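Local atomic coordinates of GRMZM2G135359 pseudokinase (Zea mays, PDB entry 6EAS), a protein that is probably a membrane-bound, drought-responsive pseudokinase whose kinase-like domain, the part described here, holds a synthetic ligand in its ATP-type pocket. Residues Glu66-Ser71 / Phe122-Asn127; Arg147-Met152 / Thr181-Ala186; Ile217-Gly222 / Ser281-Asp286. All coordinates share one frame; numbering follows the deposited sequence.

Contact 1 (Glu66-Ser71 / Phe122-Asn127); sequences EIAVAS and FEYAPN. With J3A (6-(4-methylpiperazin-1-yl)-N-(5-methyl-1H-pyrazol-3-yl)-2-[(E)-2-phenylethenyl]pyrimidin-4-amine), chain B.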
loop_
_atom_site.group_PDB
_atom_site.type_symbol
_atom_site.label_atom_id
_atom_site.label_comp_id
_atom_site.label_asym_id
_atom_site.label_seq_id
_atom_site.Cartn_x
_atom_site.Cartn_y
_atom_site.Cartn_z
ATOM N N GLU A 66 -6.694 7.713 15.646
ATOM C CA GLU A 66 -6.613 6.279 15.586
ATOM C C GLU A 66 -5.271 5.885 14.961
ATOM O O GLU A 66 -4.746 6.601 14.093
ATOM C CB GLU A 66 -7.797 5.732 14.804
ATOM C CG GLU A 66 -9.108 5.976 15.516
ATOM C CD GLU A 66 -10.281 5.329 14.824
ATOM O OE1 GLU A 66 -10.686 4.234 15.263
ATOM O OE2 GLU A 66 -10.779 5.920 13.847
ATOM N N ILE A 67 -4.732 4.762 15.444
ATOM C CA ILE A 67 -3.394 4.291 15.100
ATOM C C ILE A 67 -3.427 2.773 14.911
ATOM O O ILE A 67 -4.259 2.073 15.490
ATOM C CB ILE A 67 -2.340 4.697 16.153
ATOM C CG1 ILE A 67 -2.616 4.087 17.533
ATOM C CG2 ILE A 67 -2.174 6.204 16.212
ATOM C CD1 ILE A 67 -1.479 4.257 18.519
ATOM N N ALA A 68 -2.490 2.307 14.078
ATOM C CA ALA A 68 -2.126 0.910 13.897
ATOM C C ALA A 68 -0.671 0.739 14.343
ATOM O O ALA A 68 0.239 1.333 13.754
ATOM C CB ALA A 68 -2.316 0.534 12.441
ATOM N N VAL A 69 -0.460 -0.029 15.412
ATOM C CA VAL A 69 0.846 -0.179 15.995
ATOM C C VAL A 69 1.470 -1.482 15.485
ATOM O O VAL A 69 0.934 -2.561 15.709
ATOM C CB VAL A 69 0.761 -0.143 17.528
ATOM C CG1 VAL A 69 2.095 -0.465 18.170
ATOM C CG2 VAL A 69 0.224 1.201 18.013
ATOM N N ALA A 70 2.617 -1.365 14.809
ATOM C CA ALA A 70 3.359 -2.525 14.313
ATOM C C ALA A 70 4.504 -2.845 15.278
ATOM O O ALA A 70 5.426 -2.055 15.425
ATOM C CB ALA A 70 3.860 -2.254 12.916
ATOM N N SER A 71 4.430 -4.024 15.905
ATOM C CA SER A 71 5.386 -4.482 16.912
ATOM C C SER A 71 6.183 -5.681 16.377
ATOM O O SER A 71 5.596 -6.625 15.869
ATOM C CB SER A 71 4.687 -4.856 18.185
ATOM O OG SER A 71 5.630 -5.039 19.233
ATOM N N PHE A 122 1.574 3.645 12.868
ATOM C CA PHE A 122 1.094 4.059 11.563
ATOM C C PHE A 122 -0.324 4.620 11.667
ATOM O O PHE A 122 -1.011 4.414 12.645
ATOM C CB PHE A 122 1.114 2.875 10.605
ATOM C CG PHE A 122 2.492 2.412 10.205
ATOM C CD1 PHE A 122 3.222 3.099 9.247
ATOM C CD2 PHE A 122 3.045 1.269 10.765
ATOM C CE1 PHE A 122 4.483 2.658 8.864
ATOM C CE2 PHE A 122 4.308 0.836 10.391
ATOM C CZ PHE A 122 5.024 1.535 9.448
ATOM N N GLU A 123 -0.699 5.368 10.636
ATOM C CA GLU A 123 -2.049 5.842 10.417
ATOM C C GLU A 123 -2.987 4.639 10.426
ATOM O O GLU A 123 -2.588 3.531 10.061
ATOM C CB GLU A 123 -2.109 6.553 9.071
ATOM C CG GLU A 123 -1.383 7.878 9.059
ATOM C CD GLU A 123 -1.462 8.578 7.722
ATOM O OE1 GLU A 123 -1.299 7.904 6.698
ATOM O OE2 GLU A 123 -1.684 9.784 7.706
ATOM N N TYR A 124 -4.213 4.843 10.898
ATOM C CA TYR A 124 -5.187 3.775 10.890
ATOM C C TYR A 124 -6.132 3.999 9.714
ATOM O O TYR A 124 -6.714 5.083 9.585
ATOM C CB TYR A 124 -5.994 3.698 12.185
ATOM C CG TYR A 124 -7.059 2.635 12.123
ATOM C CD1 TYR A 124 -6.712 1.295 12.112
ATOM C CD2 TYR A 124 -8.400 2.966 11.996
ATOM C CE1 TYR A 124 -7.667 0.303 12.001
ATOM C CE2 TYR A 124 -9.376 1.985 11.923
ATOM C CZ TYR A 124 -9.005 0.650 11.923
ATOM O OH TYR A 124 -9.939 -0.329 11.811
ATOM N N ALA A 125 -6.260 2.974 8.864
ATOM C CA ALA A 125 -7.186 2.999 7.719
ATOM C C ALA A 125 -8.431 2.205 8.079
ATOM O O ALA A 125 -8.410 0.985 8.147
ATOM C CB ALA A 125 -6.511 2.437 6.484
ATOM N N PRO A 126 -9.584 2.856 8.319
ATOM C CA PRO A 126 -10.751 2.121 8.796
ATOM C C PRO A 126 -11.369 1.133 7.781
ATOM O O PRO A 126 -11.967 0.159 8.205
ATOM C CB PRO A 126 -11.709 3.242 9.233
ATOM C CG PRO A 126 -11.310 4.416 8.395
ATOM C CD PRO A 126 -9.808 4.297 8.209
ATOM N N ASN A 127 -11.169 1.322 6.475
ATOM C CA ASN A 127 -11.828 0.423 5.494
ATOM C C ASN A 127 -10.907 -0.727 5.046
ATOM O O ASN A 127 -11.191 -1.401 4.048
ATOM C CB ASN A 127 -12.430 1.230 4.345
ATOM C CG ASN A 127 -13.750 1.848 4.762
ATOM O OD1 ASN A 127 -14.666 1.133 5.158
ATOM N ND2 ASN A 127 -13.868 3.156 4.667
HETATM C C4 J3A B . -2.701 -6.938 8.071
HETATM C C14 J3A B . -12.361 -3.095 10.168
HETATM C C5 J3A B . -1.954 -8.094 7.912
HETATM C C6 J3A B . -2.463 -9.311 8.309
HETATM C C11 J3A B . -8.423 -2.246 8.953
HETATM C C7 J3A B . -4.767 -5.757 8.804
HETATM C C8 J3A B . -6.078 -5.657 8.663
HETATM C C9 J3A B . -6.883 -4.423 8.763
HETATM C C10 J3A B . -8.997 -3.528 8.894
HETATM C C12 J3A B . -7.032 -2.149 8.930
HETATM C C13 J3A B . -11.344 -2.702 9.116
HETATM N N1 J3A B . -8.207 -4.608 8.797
HETATM N N2 J3A B . -6.269 -3.233 8.810
HETATM C C3 J3A B . -3.973 -6.979 8.640
HETATM N N3 J3A B . -10.349 -3.746 8.895
HETATM C C1 J3A B . -3.721 -9.378 8.866
HETATM C C2 J3A B . -4.473 -8.226 9.024
HETATM N N4 J3A B . -12.161 -4.472 10.619
HETATM C C15 J3A B . -12.120 -5.358 9.459
HETATM C C16 J3A B . -10.930 -5.047 8.575
HETATM C C17 J3A B . -13.209 -4.883 11.556
HETATM N N5 J3A B . -6.425 -0.900 8.997
HETATM C C18 J3A B . -5.088 -0.577 9.158
HETATM N N6 J3A B . -4.710 0.685 9.344
HETATM N N7 J3A B . -3.355 0.630 9.431
HETATM C C19 J3A B . -2.888 -0.611 9.304
HETATM C C20 J3A B . -3.974 -1.426 9.102
HETATM C C21 J3A B . -1.430 -0.907 9.372
HETATM O O HOH W 1 -4.915 7.715 11.672
#
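F122 N gives its hydrogen to A68 O over 2.8 Å, and A68 N returns a nearly straight bond to F122 O, an antiparallel hydrogen-bonded pair. A second, softer donor, the CA-H of I67, also leans on F122 O. The pair sets F122 and A68 with their side chains on one face of the sheet. With CG anti to its carbonyl carbon (chi1 -70°), the F122 side chain runs along 66-71 and brings CE2 to 4.0 Å from A70 CB, which sits at the ring edge near its plane.

The arrangement is the ATP-pocket wall of a protein kinase N-lobe: the third strand beside the fifth, which runs into the hinge. Judged by sequence, F122 is probably the gatekeeper, and A70 stands where active kinases carry the VAIK lysine, a loss consistent with a pseudokinase. The ligand J3A uses the hinge in classic fashion. A125 N donates to its N6 at 2.8 Å with an angle of 178°, while its N7 and N5 donate to E123 O and A125 O. A68 CB presses on the pyrazole at N7, 3.2 Å away.

Past the A68-F122 pair the direct backbone bonds give way to a water that donates to E66 O and accepts from Y124 N. Y124 CB packs against E66 CB at 3.8 Å. Its CG, anti to the backbone N (chi1 176°), carries the ring past E66 so that CE1 comes within 3.5 Å of J3A N5. The E66 carboxylate is inclined to that ring; it forms a salt bridge with K58, whose ammonium also makes a cation-pi contact with Y124. With a serine in place of Y124, E66 CB and J3A N5 would probably lose the ring that lies against both, and K58 its aromatic partner.

Contact 2 (Arg147-Met152 / Thr181-Ala186); sequences RLRISM and TDDFAA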
loop_
_atom_site.group_PDB
_atom_site.type_symbol
_atom_site.label_atom_id
_atom_site.label_comp_id
_atom_site.label_asym_id
_atom_site.label_seq_id
_atom_site.Cartn_x
_atom_site.Cartn_y
_atom_site.Cartn_z
ATOM N N ARG A 147 -12.976 3.223 -8.019
ATOM C CA ARG A 147 -11.870 2.414 -8.537
ATOM C C ARG A 147 -10.836 3.314 -9.216
ATOM O O ARG A 147 -9.627 3.089 -9.065
ATOM C CB ARG A 147 -12.403 1.355 -9.508
ATOM C CG ARG A 147 -13.067 0.191 -8.790
ATOM C CD ARG A 147 -13.563 -0.933 -9.664
ATOM N NE ARG A 147 -14.523 -1.758 -8.941
ATOM C CZ ARG A 147 -14.639 -3.073 -9.071
ATOM N NH1 ARG A 147 -13.672 -3.783 -9.647
ATOM N NH2 ARG A 147 -15.704 -3.679 -8.570
ATOM N N LEU A 148 -11.304 4.314 -9.979
ATOM C CA LEU A 148 -10.388 5.282 -10.645
ATOM C C LEU A 148 -9.636 6.098 -9.585
ATOM O O LEU A 148 -8.465 6.391 -9.735
ATOM C CB LEU A 148 -11.173 6.234 -11.559
ATOM C CG LEU A 148 -11.940 5.606 -12.715
ATOM C CD1 LEU A 148 -12.318 6.663 -13.748
ATOM C CD2 LEU A 148 -11.158 4.479 -13.356
ATOM N N ARG A 149 -10.355 6.503 -8.546
ATOM C CA ARG A 149 -9.790 7.311 -7.487
ATOM C C ARG A 149 -8.702 6.515 -6.760
ATOM O O ARG A 149 -7.610 7.026 -6.518
ATOM C CB ARG A 149 -10.902 7.774 -6.543
ATOM C CG ARG A 149 -10.397 8.550 -5.337
ATOM C CD ARG A 149 -11.386 9.593 -4.853
ATOM N NE ARG A 149 -10.899 10.233 -3.635
ATOM C CZ ARG A 149 -11.194 9.824 -2.404
ATOM N NH1 ARG A 149 -11.899 8.719 -2.231
ATOM N NH2 ARG A 149 -10.785 10.520 -1.355
ATOM N N ILE A 150 -8.990 5.246 -6.446
ATOM C CA ILE A 150 -8.012 4.345 -5.810
ATOM C C ILE A 150 -6.786 4.177 -6.717
ATOM O O ILE A 150 -5.674 4.314 -6.265
ATOM C CB ILE A 150 -8.677 2.999 -5.441
ATOM C CG1 ILE A 150 -9.664 3.186 -4.292
ATOM C CG2 ILE A 150 -7.638 1.944 -5.103
ATOM C CD1 ILE A 150 -10.684 2.075 -4.165
ATOM N N SER A 151 -7.011 3.891 -7.999
ATOM C CA SER A 151 -5.947 3.708 -8.984
ATOM C C SER A 151 -5.049 4.952 -9.070
ATOM O O SER A 151 -3.827 4.861 -9.216
ATOM C CB SER A 151 -6.552 3.404 -10.343
ATOM O OG SER A 151 -7.426 2.280 -10.286
ATOM N N MET A 152 -5.675 6.130 -9.058
ATOM C CA MET A 152 -4.959 7.397 -9.209
ATOM C C MET A 152 -4.088 7.642 -7.973
ATOM O O MET A 152 -2.885 7.925 -8.066
ATOM C CB MET A 152 -5.966 8.541 -9.416
ATOM C CG MET A 152 -5.319 9.889 -9.722
ATOM S SD MET A 152 -4.472 9.946 -11.340
ATOM C CE MET A 152 -2.809 9.432 -10.933
ATOM N N THR A 181 -8.980 4.565 3.283
ATOM C CA THR A 181 -9.398 5.545 4.295
ATOM C C THR A 181 -10.927 5.550 4.426
ATOM O O THR A 181 -11.639 4.792 3.724
ATOM C CB THR A 181 -8.897 6.943 3.918
ATOM O OG1 THR A 181 -9.586 7.313 2.722
ATOM C CG2 THR A 181 -7.404 7.002 3.687
ATOM N N ASP A 182 -11.416 6.425 5.318
ATOM C CA ASP A 182 -12.837 6.664 5.556
ATOM C C ASP A 182 -13.554 6.921 4.230
ATOM O O ASP A 182 -14.618 6.366 3.989
ATOM C CB ASP A 182 -13.073 7.812 6.549
ATOM C CG ASP A 182 -12.426 9.151 6.194
ATOM O OD1 ASP A 182 -11.576 9.201 5.251
ATOM O OD2 ASP A 182 -12.751 10.147 6.883
ATOM N N ASP A 183 -12.951 7.737 3.358
ATOM C CA ASP A 183 -13.600 8.123 2.108
ATOM C C ASP A 183 -13.029 7.300 0.940
ATOM O O ASP A 183 -13.148 7.683 -0.211
ATOM C CB ASP A 183 -13.495 9.636 1.900
ATOM C CG ASP A 183 -12.088 10.157 1.679
ATOM O OD1 ASP A 183 -11.120 9.471 2.089
ATOM O OD2 ASP A 183 -11.968 11.247 1.092
ATOM N N PHE A 184 -12.423 6.148 1.243
ATOM C CA PHE A 184 -11.964 5.180 0.225
ATOM C C PHE A 184 -10.880 5.762 -0.699
ATOM O O PHE A 184 -10.764 5.331 -1.877
ATOM C CB PHE A 184 -13.148 4.642 -0.588
ATOM C CG PHE A 184 -14.021 3.683 0.175
ATOM C CD1 PHE A 184 -15.037 4.143 0.997
ATOM C CD2 PHE A 184 -13.812 2.316 0.083
ATOM C CE1 PHE A 184 -15.822 3.254 1.715
ATOM C CE2 PHE A 184 -14.598 1.431 0.799
ATOM C CZ PHE A 184 -15.604 1.900 1.607
ATOM N N ALA A 185 -10.055 6.683 -0.173
ATOM C CA ALA A 185 -8.748 7.012 -0.793
ATOM C C ALA A 185 -7.781 5.849 -0.527
ATOM O O ALA A 185 -7.899 5.175 0.495
ATOM C CB ALA A 185 -8.197 8.315 -0.239
ATOM N N ALA A 186 -6.832 5.623 -1.446
ATOM C CA ALA A 186 -5.785 4.601 -1.282
ATOM C C ALA A 186 -4.679 5.110 -0.350
ATOM O O ALA A 186 -4.282 6.291 -0.432
ATOM C CB ALA A 186 -5.198 4.244 -2.623
HETATM O O HOH W 2 -6.941 7.511 -3.608
#
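I150 and A186 form the close-packed half of this contact, where the helix backbone itself is touched. A186 CB rests 3.7 Å from I150 O and a little farther from CG2, the branch that runs beside the carbonyl carbon. The other branch, CG1, presses to 3.4 Å on F184 O. Buried I150 also meets L180 and, from the helix 214-230, I228, so this edge is continuous with the C-lobe interior. A water links R149 O, to which it donates, with A186 N, from which it accepts.

In kinase terms the helix 144-163 is the long C-lobe helix that precedes the catalytic-loop region, and 181-186 holds the turn of the small hairpin 178-180/186-188, which leads to the DFG position, and the first residue of its second strand. A type I turn spans T181 to F184. T181 OG1 braces it, donating to D183 OD1 and accepting from A185 N.

On the solvent side the contact is carried by one long, partly exposed arm, R149, reaching exposed D183. R149 starts with CG anti to its backbone N (chi1 176°). NH1 donates to D183 O at 2.6 Å, nearly in the guanidinium plane. NH2 completes a salt bridge with D183 OD2 at 2.8 Å, but as a hydrogen bond it is weak, bent to 129° at the hydrogen; the two planes stand 75° apart. A185 CB lies over one guanidinium face.

Contact 3 (Ile217-Gly222 / Ser281-Asp286); sequences IVRKYG and SCIDRD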
loop_
_atom_site.group_PDB
_atom_site.type_symbol
_atom_site.label_atom_id
_atom_site.label_comp_id
_atom_site.label_asym_id
_atom_site.label_seq_id
_atom_site.Cartn_x
_atom_site.Cartn_y
_atom_site.Cartn_z
ATOM N N ILE A 217 8.259 -2.214 -9.788
ATOM C CA ILE A 217 7.131 -1.533 -9.145
ATOM C C ILE A 217 6.125 -1.081 -10.211
ATOM O O ILE A 217 4.912 -1.132 -9.981
ATOM C CB ILE A 217 7.610 -0.353 -8.268
ATOM C CG1 ILE A 217 8.546 -0.812 -7.149
ATOM C CG2 ILE A 217 6.430 0.423 -7.700
ATOM C CD1 ILE A 217 7.895 -1.721 -6.142
ATOM N N VAL A 218 6.630 -0.631 -11.363
ATOM C CA VAL A 218 5.794 -0.203 -12.459
ATOM C C VAL A 218 4.969 -1.405 -12.938
ATOM O O VAL A 218 3.771 -1.271 -13.146
ATOM C CB VAL A 218 6.619 0.448 -13.589
ATOM C CG1 VAL A 218 5.838 0.576 -14.886
ATOM C CG2 VAL A 218 7.128 1.811 -13.151
ATOM N N ARG A 219 5.598 -2.583 -13.065
ATOM C CA ARG A 219 4.868 -3.786 -13.478
ATOM C C ARG A 219 3.794 -4.157 -12.441
ATOM O O ARG A 219 2.670 -4.487 -12.842
ATOM C CB ARG A 219 5.800 -4.975 -13.720
ATOM C CG ARG A 219 5.078 -6.258 -14.120
ATOM C CD ARG A 219 6.028 -7.440 -14.194
ATOM N NE ARG A 219 6.448 -7.795 -12.844
ATOM C CZ ARG A 219 5.689 -8.458 -11.970
ATOM N NH1 ARG A 219 4.585 -9.061 -12.376
ATOM N NH2 ARG A 219 6.030 -8.501 -10.691
ATOM N N LYS A 220 4.157 -4.147 -11.147
ATOM C CA LYS A 220 3.245 -4.465 -10.073
ATOM C C LYS A 220 2.058 -3.497 -10.097
ATOM O O LYS A 220 0.939 -3.916 -9.832
ATOM C CB LYS A 220 3.915 -4.396 -8.698
ATOM C CG LYS A 220 4.914 -5.498 -8.381
ATOM C CD LYS A 220 5.736 -5.184 -7.149
ATOM C CE LYS A 220 6.986 -6.029 -7.014
ATOM N NZ LYS A 220 6.680 -7.343 -6.408
ATOM N N TYR A 221 2.320 -2.213 -10.392
ATOM C CA TYR A 221 1.255 -1.210 -10.503
ATOM C C TYR A 221 0.292 -1.602 -11.629
ATOM O O TYR A 221 -0.922 -1.602 -11.447
ATOM C CB TYR A 221 1.788 0.207 -10.737
ATOM C CG TYR A 221 0.651 1.166 -10.925
ATOM C CD1 TYR A 221 -0.105 1.540 -9.830
ATOM C CD2 TYR A 221 0.255 1.609 -12.182
ATOM C CE1 TYR A 221 -1.188 2.379 -9.968
ATOM C CE2 TYR A 221 -0.861 2.422 -12.337
ATOM C CZ TYR A 221 -1.577 2.810 -11.217
ATOM O OH TYR A 221 -2.672 3.621 -11.275
ATOM N N GLY A 222 0.853 -2.007 -12.764
ATOM C CA GLY A 222 0.099 -2.552 -13.869
ATOM C C GLY A 222 -0.795 -3.702 -13.436
ATOM O O GLY A 222 -1.982 -3.717 -13.729
ATOM N N SER A 281 1.354 -1.277 -21.022
ATOM C CA SER A 281 2.661 -0.604 -20.952
ATOM C C SER A 281 3.419 -1.040 -19.699
ATOM O O SER A 281 4.637 -1.287 -19.753
ATOM C CB SER A 281 2.539 0.896 -20.936
ATOM O OG SER A 281 1.937 1.359 -22.125
ATOM N N CYS A 282 2.702 -1.061 -18.569
ATOM C CA CYS A 282 3.343 -1.292 -17.271
ATOM C C CYS A 282 3.905 -2.719 -17.164
ATOM O O CYS A 282 4.917 -2.928 -16.502
ATOM C CB CYS A 282 2.368 -1.040 -16.131
ATOM S SG CYS A 282 2.034 0.724 -15.896
ATOM N N ILE A 283 3.250 -3.695 -17.800
ATOM C CA ILE A 283 3.577 -5.108 -17.546
ATOM C C ILE A 283 4.388 -5.690 -18.713
ATOM O O ILE A 283 4.617 -6.893 -18.746
ATOM C CB ILE A 283 2.312 -5.939 -17.229
ATOM C CG1 ILE A 283 1.456 -6.214 -18.466
ATOM C CG2 ILE A 283 1.506 -5.281 -16.115
ATOM C CD1 ILE A 283 0.280 -7.135 -18.204
ATOM N N ASP A 284 4.859 -4.844 -19.634
ATOM C CA ASP A 284 5.720 -5.306 -20.714
ATOM C C ASP A 284 6.782 -6.239 -20.120
ATOM O O ASP A 284 7.344 -5.962 -19.048
ATOM C CB ASP A 284 6.386 -4.142 -21.444
ATOM C CG ASP A 284 6.959 -4.566 -22.783
ATOM O OD1 ASP A 284 8.063 -5.172 -22.801
ATOM O OD2 ASP A 284 6.274 -4.332 -23.782
ATOM N N ARG A 285 7.055 -7.342 -20.823
ATOM C CA ARG A 285 8.014 -8.365 -20.376
ATOM C C ARG A 285 9.416 -7.754 -20.216
ATOM O O ARG A 285 10.198 -8.198 -19.368
ATOM C CB ARG A 285 8.014 -9.547 -21.354
ATOM N N ASP A 286 9.733 -6.726 -21.012
ATOM C CA ASP A 286 11.046 -6.081 -20.954
ATOM C C ASP A 286 10.979 -4.889 -20.002
ATOM O O ASP A 286 10.321 -3.902 -20.296
ATOM C CB ASP A 286 11.504 -5.640 -22.345
ATOM C CG ASP A 286 12.869 -4.965 -22.370
ATOM O OD1 ASP A 286 13.490 -4.821 -21.294
ATOM O OD2 ASP A 286 13.299 -4.578 -23.468
#
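V218 sets its carbonyl oxygen 3.3 Å from C282 CB, and its CG1, anti to the backbone N (chi1 165°), lies alongside the sulfur at 3.9 Å. One residue on, R219 turns its CA-H toward C282 O, the heavy atoms 3.1 Å apart; this is the polar element in a seam without conventional hydrogen bonds. The aliphatic part of the arginine then covers the adjoining chain, CG lying 3.9 Å from I283 CA, before the guanidinium leads away on the side of R290.

The two segments belong to the helical C-lobe of the kinase fold: the central helix 214-230 receives the end of the helix 269-282. Past that end, within 281-286, D284 OD1 accepts from D286 N in an Asx turn, and D284 O accepts from R290 NE farther on.

Y221 follows, offering a ring edge to C282 SG, with CD2 at 4.2 Å. G222 ends the walk with no side chain to hold the neighbouring chain off. Its CA touches C282 CB at 3.5 Å and I283 CG2 at 3.8 Å, and any CB at this position would collide with both.

Overall arrangement
The three contacts differ in chemistry, and only contact 3 is of the buried class. Contact 1 lies in the N-lobe sheet and hinge, partly buried, and relies on backbone pairing completed by a ligand. Contact 3, on the opposite side of the chain's centre, its centre about 29 Å from that of contact 1, belongs to the C-lobe and depends on close apolar packing and one CA-H...O contact. Contact 2 is half apolar and half an exposed ion pair. No helix or strand serves two contacts, yet the neighbours join: N127 ND2 probably bonds T181 O at 2.9 Å between contacts 1 and 2, and Y221 OH probably bonds S151 O at 2.7 Å, tying helix 214-230 to helix 144-163.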